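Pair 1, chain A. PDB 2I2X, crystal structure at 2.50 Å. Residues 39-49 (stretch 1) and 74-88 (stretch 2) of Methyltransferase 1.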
# COMPACT_ATOMS: atom_id res chain seq x y z
N LEU A 39 49.69 -18.58 -24.52
CA LEU A 39 49.18 -17.86 -25.68
C LEU A 39 47.69 -17.49 -25.52
O LEU A 39 47.22 -16.49 -26.09
CB LEU A 39 49.37 -18.66 -26.98
CG LEU A 39 50.06 -20.03 -27.14
CD1 LEU A 39 49.59 -20.67 -28.45
CD2 LEU A 39 51.62 -20.00 -27.07
N ILE A 40 46.95 -18.30 -24.76
CA ILE A 40 45.52 -18.08 -24.53
C ILE A 40 45.25 -17.05 -23.41
O ILE A 40 44.33 -16.23 -23.53
CB ILE A 40 44.77 -19.41 -24.25
CG1 ILE A 40 44.69 -20.25 -25.53
CG2 ILE A 40 43.36 -19.14 -23.69
CD1 ILE A 40 44.27 -21.70 -25.29
N TYR A 41 46.06 -17.11 -22.36
CA TYR A 41 46.03 -16.14 -21.25
C TYR A 41 45.78 -14.65 -21.63
O TYR A 41 44.86 -14.04 -21.09
CB TYR A 41 47.30 -16.30 -20.40
CG TYR A 41 47.46 -15.27 -19.30
CD1 TYR A 41 47.04 -15.55 -18.01
CD2 TYR A 41 48.05 -14.03 -19.56
CE1 TYR A 41 47.19 -14.62 -17.00
CE2 TYR A 41 48.20 -13.09 -18.56
CZ TYR A 41 47.77 -13.39 -17.28
OH TYR A 41 47.92 -12.46 -16.27
N PRO A 42 46.59 -14.07 -22.56
CA PRO A 42 46.39 -12.64 -22.83
C PRO A 42 45.02 -12.32 -23.43
O PRO A 42 44.56 -11.18 -23.34
CB PRO A 42 47.49 -12.32 -23.85
CG PRO A 42 48.47 -13.42 -23.73
CD PRO A 42 47.67 -14.62 -23.39
N ILE A 43 44.39 -13.33 -24.04
CA ILE A 43 43.07 -13.19 -24.65
C ILE A 43 41.97 -13.33 -23.58
O ILE A 43 40.90 -12.71 -23.68
CB ILE A 43 42.84 -14.21 -25.81
CG1 ILE A 43 44.00 -14.18 -26.81
CG2 ILE A 43 41.53 -13.92 -26.56
CD1 ILE A 43 44.01 -15.34 -27.80
N ALA A 44 42.22 -14.16 -22.57
CA ALA A 44 41.29 -14.31 -21.47
C ALA A 44 41.31 -13.06 -20.59
O ALA A 44 40.26 -12.59 -20.17
CB ALA A 44 41.59 -15.56 -20.67
N LYS A 45 42.50 -12.50 -20.35
CA LYS A 45 42.64 -11.26 -19.60
C LYS A 45 42.05 -10.09 -20.38
O LYS A 45 41.45 -9.19 -19.81
CB LYS A 45 44.10 -10.98 -19.22
CG LYS A 45 44.38 -9.59 -18.62
CD LYS A 45 45.66 -9.59 -17.79
CE LYS A 45 46.16 -8.17 -17.52
NZ LYS A 45 46.96 -8.08 -16.25
N ALA A 46 42.21 -10.14 -21.70
CA ALA A 46 41.61 -9.14 -22.57
C ALA A 46 40.08 -9.16 -22.49
O ALA A 46 39.45 -8.11 -22.42
CB ALA A 46 42.08 -9.34 -24.00
N ILE A 47 39.48 -10.36 -22.50
CA ILE A 47 38.03 -10.47 -22.43
C ILE A 47 37.46 -9.95 -21.11
O ILE A 47 36.55 -9.12 -21.11
CB ILE A 47 37.52 -11.91 -22.78
CG1 ILE A 47 36.87 -11.94 -24.17
CG2 ILE A 47 36.45 -12.38 -21.81
CD1 ILE A 47 37.72 -11.39 -25.28
N PHE A 48 38.03 -10.41 -20.00
CA PHE A 48 37.64 -9.94 -18.68
C PHE A 48 37.71 -8.41 -18.60
O PHE A 48 36.74 -7.76 -18.20
CB PHE A 48 38.51 -10.58 -17.59
CG PHE A 48 38.35 -9.96 -16.23
CD1 PHE A 48 37.22 -10.21 -15.46
CD2 PHE A 48 39.35 -9.13 -15.71
CE1 PHE A 48 37.09 -9.64 -14.21
CE2 PHE A 48 39.21 -8.56 -14.45
CZ PHE A 48 38.08 -8.82 -13.70
N GLU A 49 38.84 -7.85 -19.02
CA GLU A 49 39.06 -6.40 -18.98
C GLU A 49 38.17 -5.66 -19.97
O GLU A 49 38.12 -4.44 -19.95
CB GLU A 49 40.53 -6.07 -19.20
CG GLU A 49 41.47 -6.61 -18.12
CD GLU A 49 42.91 -6.11 -18.25
OE1 GLU A 49 43.22 -5.44 -19.25
OE2 GLU A 49 43.72 -6.39 -17.36
N ASP A 74 36.19 -21.36 -28.90
CA ASP A 74 35.87 -22.19 -27.74
C ASP A 74 37.06 -22.43 -26.81
O ASP A 74 36.91 -23.01 -25.73
CB ASP A 74 35.27 -23.53 -28.21
CG ASP A 74 34.07 -23.33 -29.13
OD1 ASP A 74 33.16 -22.55 -28.78
OD2 ASP A 74 34.04 -23.96 -30.21
N ASP A 75 38.23 -21.96 -27.24
CA ASP A 75 39.49 -22.19 -26.53
C ASP A 75 40.08 -20.91 -25.94
O ASP A 75 40.76 -20.96 -24.92
CB ASP A 75 40.52 -22.85 -27.45
CG ASP A 75 40.13 -24.26 -27.87
OD1 ASP A 75 39.42 -24.94 -27.10
OD2 ASP A 75 40.56 -24.69 -28.97
N ALA A 76 39.82 -19.78 -26.59
CA ALA A 76 40.30 -18.49 -26.10
C ALA A 76 39.17 -17.51 -25.70
O ALA A 76 39.32 -16.74 -24.75
CB ALA A 76 41.25 -17.85 -27.11
N LEU A 77 38.05 -17.55 -26.43
CA LEU A 77 36.96 -16.61 -26.20
C LEU A 77 35.89 -17.10 -25.22
O LEU A 77 35.44 -16.33 -24.38
CB LEU A 77 36.33 -16.17 -27.54
CG LEU A 77 37.20 -15.40 -28.56
CD1 LEU A 77 36.32 -14.85 -29.67
CD2 LEU A 77 38.03 -14.28 -27.94
N MET A 78 35.49 -18.36 -25.34
CA MET A 78 34.51 -18.97 -24.43
C MET A 78 35.08 -19.26 -23.05
O MET A 78 34.34 -19.37 -22.07
CB MET A 78 33.94 -20.28 -25.02
CG MET A 78 32.82 -20.11 -26.04
SD MET A 78 31.23 -19.51 -25.40
CE MET A 78 30.75 -20.88 -24.34
N VAL A 79 36.40 -19.40 -22.97
CA VAL A 79 37.05 -19.70 -21.70
C VAL A 79 37.20 -18.42 -20.88
O VAL A 79 36.97 -18.42 -19.67
CB VAL A 79 38.41 -20.45 -21.90
CG1 VAL A 79 39.03 -20.82 -20.56
CG2 VAL A 79 38.23 -21.71 -22.75
N GLY A 80 37.58 -17.33 -21.55
CA GLY A 80 37.66 -16.01 -20.92
C GLY A 80 36.29 -15.55 -20.45
O GLY A 80 36.12 -15.09 -19.32
N MET A 81 35.30 -15.67 -21.34
CA MET A 81 33.92 -15.34 -21.03
C MET A 81 33.37 -16.17 -19.86
O MET A 81 32.56 -15.67 -19.08
CB MET A 81 33.04 -15.53 -22.27
CG MET A 81 31.73 -14.78 -22.23
SD MET A 81 31.93 -12.99 -22.05
CE MET A 81 30.23 -12.50 -21.84
N GLY A 82 33.82 -17.42 -19.73
CA GLY A 82 33.36 -18.30 -18.65
C GLY A 82 33.92 -17.90 -17.29
O GLY A 82 33.35 -18.25 -16.26
N VAL A 83 35.04 -17.20 -17.31
CA VAL A 83 35.60 -16.60 -16.11
C VAL A 83 34.69 -15.44 -15.70
O VAL A 83 34.32 -15.31 -14.53
CB VAL A 83 37.03 -16.09 -16.35
CG1 VAL A 83 37.56 -15.32 -15.15
CG2 VAL A 83 37.97 -17.26 -16.69
N VAL A 84 34.30 -14.65 -16.68
CA VAL A 84 33.47 -13.47 -16.51
C VAL A 84 32.12 -13.83 -15.91
O VAL A 84 31.67 -13.18 -14.98
CB VAL A 84 33.32 -12.72 -17.86
CG1 VAL A 84 32.35 -11.57 -17.76
CG2 VAL A 84 34.68 -12.21 -18.32
N ILE A 85 31.49 -14.87 -16.44
CA ILE A 85 30.20 -15.35 -15.93
C ILE A 85 30.29 -15.94 -14.52
O ILE A 85 29.36 -15.77 -13.71
CB ILE A 85 29.60 -16.40 -16.89
CG1 ILE A 85 29.37 -15.76 -18.26
CG2 ILE A 85 28.28 -17.00 -16.35
CD1 ILE A 85 29.83 -16.68 -19.39
N ARG A 86 31.38 -16.64 -14.22
CA ARG A 86 31.57 -17.22 -12.89
C ARG A 86 31.64 -16.09 -11.84
O ARG A 86 30.94 -16.12 -10.82
CB ARG A 86 32.82 -18.10 -12.87
CG ARG A 86 33.34 -18.48 -11.48
CD ARG A 86 33.12 -19.96 -11.14
NE ARG A 86 34.09 -20.40 -10.13
CZ ARG A 86 35.20 -21.09 -10.38
NH1 ARG A 86 35.50 -21.46 -11.62
NH2 ARG A 86 36.01 -21.43 -9.39
N LEU A 87 32.47 -15.10 -12.12
CA LEU A 87 32.63 -13.95 -11.24
C LEU A 87 31.36 -13.11 -11.13
O LEU A 87 31.03 -12.65 -10.04
CB LEU A 87 33.82 -13.11 -11.67
CG LEU A 87 35.15 -13.86 -11.64
CD1 LEU A 87 36.25 -13.00 -12.23
CD2 LEU A 87 35.52 -14.36 -10.23
N TYR A 88 30.65 -12.92 -12.23
CA TYR A 88 29.34 -12.30 -12.16
C TYR A 88 28.42 -13.09 -11.22
O TYR A 88 27.79 -12.49 -10.33
CB TYR A 88 28.72 -12.18 -13.55
CG TYR A 88 27.37 -11.51 -13.56
CD1 TYR A 88 27.19 -10.23 -13.04
CD2 TYR A 88 26.26 -12.16 -14.11
CE1 TYR A 88 25.94 -9.62 -13.05
CE2 TYR A 88 25.00 -11.54 -14.13
CZ TYR A 88 24.85 -10.28 -13.60
OH TYR A 88 23.63 -9.67 -13.62

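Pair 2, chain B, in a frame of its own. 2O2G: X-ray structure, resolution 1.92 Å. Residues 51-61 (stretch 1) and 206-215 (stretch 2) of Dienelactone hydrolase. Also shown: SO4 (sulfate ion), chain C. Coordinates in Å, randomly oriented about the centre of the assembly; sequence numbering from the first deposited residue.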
# COMPACT_ATOMS: atom_id res chain seq x y z
N PRO B 51 6.79 8.61 8.12
CA PRO B 51 8.15 8.04 8.39
C PRO B 51 8.16 6.51 8.32
O PRO B 51 9.16 5.89 7.94
CB PRO B 51 8.50 8.55 9.79
CG PRO B 51 7.33 9.30 10.30
CD PRO B 51 6.20 9.25 9.31
N ARG B 52 7.02 5.91 8.63
CA ARG B 52 6.90 4.46 8.55
C ARG B 52 6.94 3.96 7.14
O ARG B 52 7.66 3.01 6.84
CB ARG B 52 5.61 4.02 9.21
CG ARG B 52 5.72 4.12 10.70
CD ARG B 52 4.48 3.66 11.35
NE ARG B 52 3.37 4.55 11.11
CZ ARG B 52 3.19 5.71 11.73
NH1 ARG B 52 4.08 6.16 12.60
NH2 ARG B 52 2.13 6.43 11.47
N ASN B 53 6.14 4.57 6.27
CA ASN B 53 6.14 4.20 4.87
C ASN B 53 7.45 4.63 4.17
O ASN B 53 7.90 3.95 3.27
CB ASN B 53 4.89 4.75 4.18
CG ASN B 53 3.58 4.19 4.79
OD1 ASN B 53 3.56 3.12 5.44
ND2 ASN B 53 2.49 4.90 4.58
N ARG B 54 8.05 5.74 4.57
CA ARG B 54 9.32 6.14 3.97
C ARG B 54 10.45 5.14 4.32
O ARG B 54 11.28 4.78 3.46
CB ARG B 54 9.72 7.55 4.38
CG ARG B 54 8.97 8.67 3.61
CD ARG B 54 9.60 10.05 3.84
NE ARG B 54 11.05 10.12 3.54
CZ ARG B 54 11.59 10.44 2.36
NH1 ARG B 54 10.84 10.67 1.29
NH2 ARG B 54 12.92 10.48 2.24
N TYR B 55 10.48 4.70 5.58
CA TYR B 55 11.43 3.66 6.00
C TYR B 55 11.23 2.39 5.18
O TYR B 55 12.18 1.85 4.62
CB TYR B 55 11.28 3.33 7.51
CG TYR B 55 12.16 2.16 7.88
CD1 TYR B 55 13.55 2.32 7.99
CD2 TYR B 55 11.62 0.88 8.03
CE1 TYR B 55 14.37 1.24 8.29
CE2 TYR B 55 12.41 -0.20 8.33
CZ TYR B 55 13.79 -0.02 8.45
OH TYR B 55 14.57 -1.12 8.76
N VAL B 56 10.00 1.88 5.12
CA VAL B 56 9.74 0.69 4.33
C VAL B 56 10.17 0.92 2.85
O VAL B 56 10.78 0.06 2.25
CB VAL B 56 8.24 0.23 4.37
CG1 VAL B 56 8.03 -0.93 3.48
CG2 VAL B 56 7.83 -0.14 5.80
N ALA B 57 9.85 2.10 2.29
CA ALA B 57 10.15 2.40 0.92
C ALA B 57 11.64 2.33 0.66
O ALA B 57 12.05 1.80 -0.36
CB ALA B 57 9.60 3.76 0.53
N GLU B 58 12.43 2.86 1.59
CA GLU B 58 13.89 2.85 1.47
C GLU B 58 14.41 1.42 1.51
O GLU B 58 15.42 1.12 0.90
CB GLU B 58 14.50 3.74 2.56
CG GLU B 58 14.22 5.22 2.25
CD GLU B 58 14.24 6.21 3.45
OE1 GLU B 58 14.25 5.77 4.64
OE2 GLU B 58 14.19 7.45 3.18
N VAL B 59 13.73 0.54 2.23
CA VAL B 59 14.14 -0.87 2.29
C VAL B 59 13.83 -1.56 0.95
O VAL B 59 14.67 -2.26 0.40
CB VAL B 59 13.46 -1.62 3.47
CG1 VAL B 59 13.85 -3.08 3.46
CG2 VAL B 59 13.88 -1.00 4.77
N LEU B 60 12.65 -1.30 0.38
CA LEU B 60 12.27 -1.85 -0.92
C LEU B 60 13.22 -1.33 -2.01
O LEU B 60 13.72 -2.09 -2.85
CB LEU B 60 10.81 -1.48 -1.27
CG LEU B 60 9.74 -1.94 -0.25
CD1 LEU B 60 8.35 -1.44 -0.63
CD2 LEU B 60 9.72 -3.44 -0.11
N GLN B 61 13.48 -0.03 -2.00
CA GLN B 61 14.43 0.56 -2.97
C GLN B 61 15.79 -0.14 -2.93
O GLN B 61 16.40 -0.39 -3.96
CB GLN B 61 14.63 2.04 -2.68
CG GLN B 61 13.40 2.92 -2.95
CD GLN B 61 13.45 4.23 -2.21
OE1 GLN B 61 14.53 4.70 -1.81
NE2 GLN B 61 12.30 4.83 -2.01
N ALA B 206 10.25 -4.18 15.05
CA ALA B 206 8.98 -4.51 14.42
C ALA B 206 8.86 -3.98 13.00
O ALA B 206 8.53 -4.75 12.10
CB ALA B 206 7.78 -4.05 15.29
N LEU B 207 9.09 -2.67 12.81
CA LEU B 207 8.95 -2.06 11.48
C LEU B 207 9.93 -2.64 10.49
O LEU B 207 9.57 -2.88 9.34
CB LEU B 207 9.07 -0.55 11.53
CG LEU B 207 8.63 0.21 10.27
CD1 LEU B 207 7.15 0.01 10.05
CD2 LEU B 207 8.94 1.70 10.39
N THR B 208 11.14 -2.93 10.95
CA THR B 208 12.13 -3.54 10.10
C THR B 208 11.60 -4.89 9.57
O THR B 208 11.73 -5.17 8.38
CB THR B 208 13.45 -3.70 10.84
OG1 THR B 208 13.94 -2.38 11.13
CG2 THR B 208 14.47 -4.45 10.00
N ALA B 209 11.02 -5.71 10.45
CA ALA B 209 10.44 -6.98 10.06
C ALA B 209 9.34 -6.79 9.03
O ALA B 209 9.22 -7.55 8.10
CB ALA B 209 9.88 -7.73 11.28
N VAL B 210 8.50 -5.79 9.22
CA VAL B 210 7.48 -5.51 8.24
C VAL B 210 8.12 -5.26 6.87
O VAL B 210 7.67 -5.80 5.85
CB VAL B 210 6.59 -4.32 8.65
CG1 VAL B 210 5.69 -3.89 7.50
CG2 VAL B 210 5.78 -4.71 9.86
N ALA B 211 9.14 -4.42 6.83
CA ALA B 211 9.82 -4.10 5.57
C ALA B 211 10.50 -5.31 4.95
O ALA B 211 10.46 -5.51 3.69
CB ALA B 211 10.81 -3.07 5.81
N GLN B 212 11.13 -6.12 5.80
CA GLN B 212 11.81 -7.29 5.31
C GLN B 212 10.77 -8.26 4.67
O GLN B 212 10.97 -8.77 3.58
CB GLN B 212 12.63 -7.98 6.40
CG GLN B 212 13.91 -7.23 6.92
CD GLN B 212 14.52 -7.90 8.18
OE1 GLN B 212 13.80 -8.24 9.13
NE2 GLN B 212 15.84 -8.04 8.20
N LEU B 213 9.68 -8.52 5.37
CA LEU B 213 8.62 -9.39 4.86
C LEU B 213 7.99 -8.87 3.59
O LEU B 213 7.68 -9.65 2.68
CB LEU B 213 7.53 -9.56 5.93
CG LEU B 213 8.01 -10.33 7.17
CD1 LEU B 213 7.19 -10.01 8.41
CD2 LEU B 213 8.02 -11.81 6.86
N ALA B 214 7.78 -7.56 3.53
CA ALA B 214 7.21 -6.93 2.36
C ALA B 214 8.20 -7.04 1.18
O ALA B 214 7.80 -7.42 0.09
CB ALA B 214 6.84 -5.44 2.65
N SER B 215 9.47 -6.75 1.40
CA SER B 215 10.46 -6.90 0.36
C SER B 215 10.48 -8.32 -0.24
O SER B 215 10.43 -8.48 -1.46
CB SER B 215 11.85 -6.57 0.88
OG SER B 215 12.78 -6.66 -0.16
S SO4 C . 0.91 5.24 8.28
O1 SO4 C . 0.63 5.40 6.87
O2 SO4 C . 1.07 6.56 8.81
O3 SO4 C . 2.20 4.58 8.38
O4 SO4 C . -0.12 4.47 8.98

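The sharpest difference between the two pairs lies at the point where their helices come closest. In pair 1 the second helix places a glycine there, G80(A), and in pair 2 the matching position is an alanine, A211(B). The CA of A44(A) and the CA of G80(A) are 4.0 Å apart; in pair 2 the CA of V56(B) and the CA of A211(B), at the equivalent positions, are 4.9 Å apart. The helix axes follow suit, approaching to 8.1 Å in pair 1 and 9.1 Å in pair 2. A CB modelled on G80(A) would point toward the first helix and lie 3.1 Å from the CA of A44(A) and 3.2 Å from CG2 of I47(A), both tight, so the closer approach depends on the bare backbone.

The arrangement is otherwise the same. The helices run in broadly similar directions, crossing at -44° and -43°, and the central backbones superpose with an RMSD of 0.6 Å. The match is looser at A76(A) and L207(B), whose CA atoms fall 1.9 Å apart within the wider pi-type turn of pair 1.

Around the glycine, pair 1 packs like a knob in a hole. I47(A) sits among L77(A), G80(A), M81(A) and V84(A), its CG2 reaching 3.5 Å from the carbonyl C of G80(A). Its counterpart, V59(B), is shorter and meets the alanine methyl that the glycine lacks: CB of V59(B) lies 3.8 Å from CB of A211(B).

One turn earlier, at I43(A) and Y55(B), the solutions differ in chemistry. I43(A) makes apolar contacts, with CG2 3.8 Å from CD2 of L77(A). Y55(B) also packs against carbon, its CD2 3.7 Å from CD2 of L207(B), but its OH forms a hydrogen bond of 2.8 Å with OG1 of T208(B), the counterpart of L77(A). Pair 1 has no hydrogen bond between its stretches.

Near the start of the first helix the facing residue changes size: I40(A) lies over the alanine A76(A), its CG2 4.2 Å from CB of A76(A), whereas R52(B) meets a leucine, CD2 of L207(B) lying 4.0 Å from CG of R52(B). The arginine's end leads away, and NE of R52(B) donates to O3 of a sulfate ion at 3.0 Å.

The example shows that one crossing geometry can bring matching positions face to face with different side chains, the closer spacing going with the smaller residues at the nearest point.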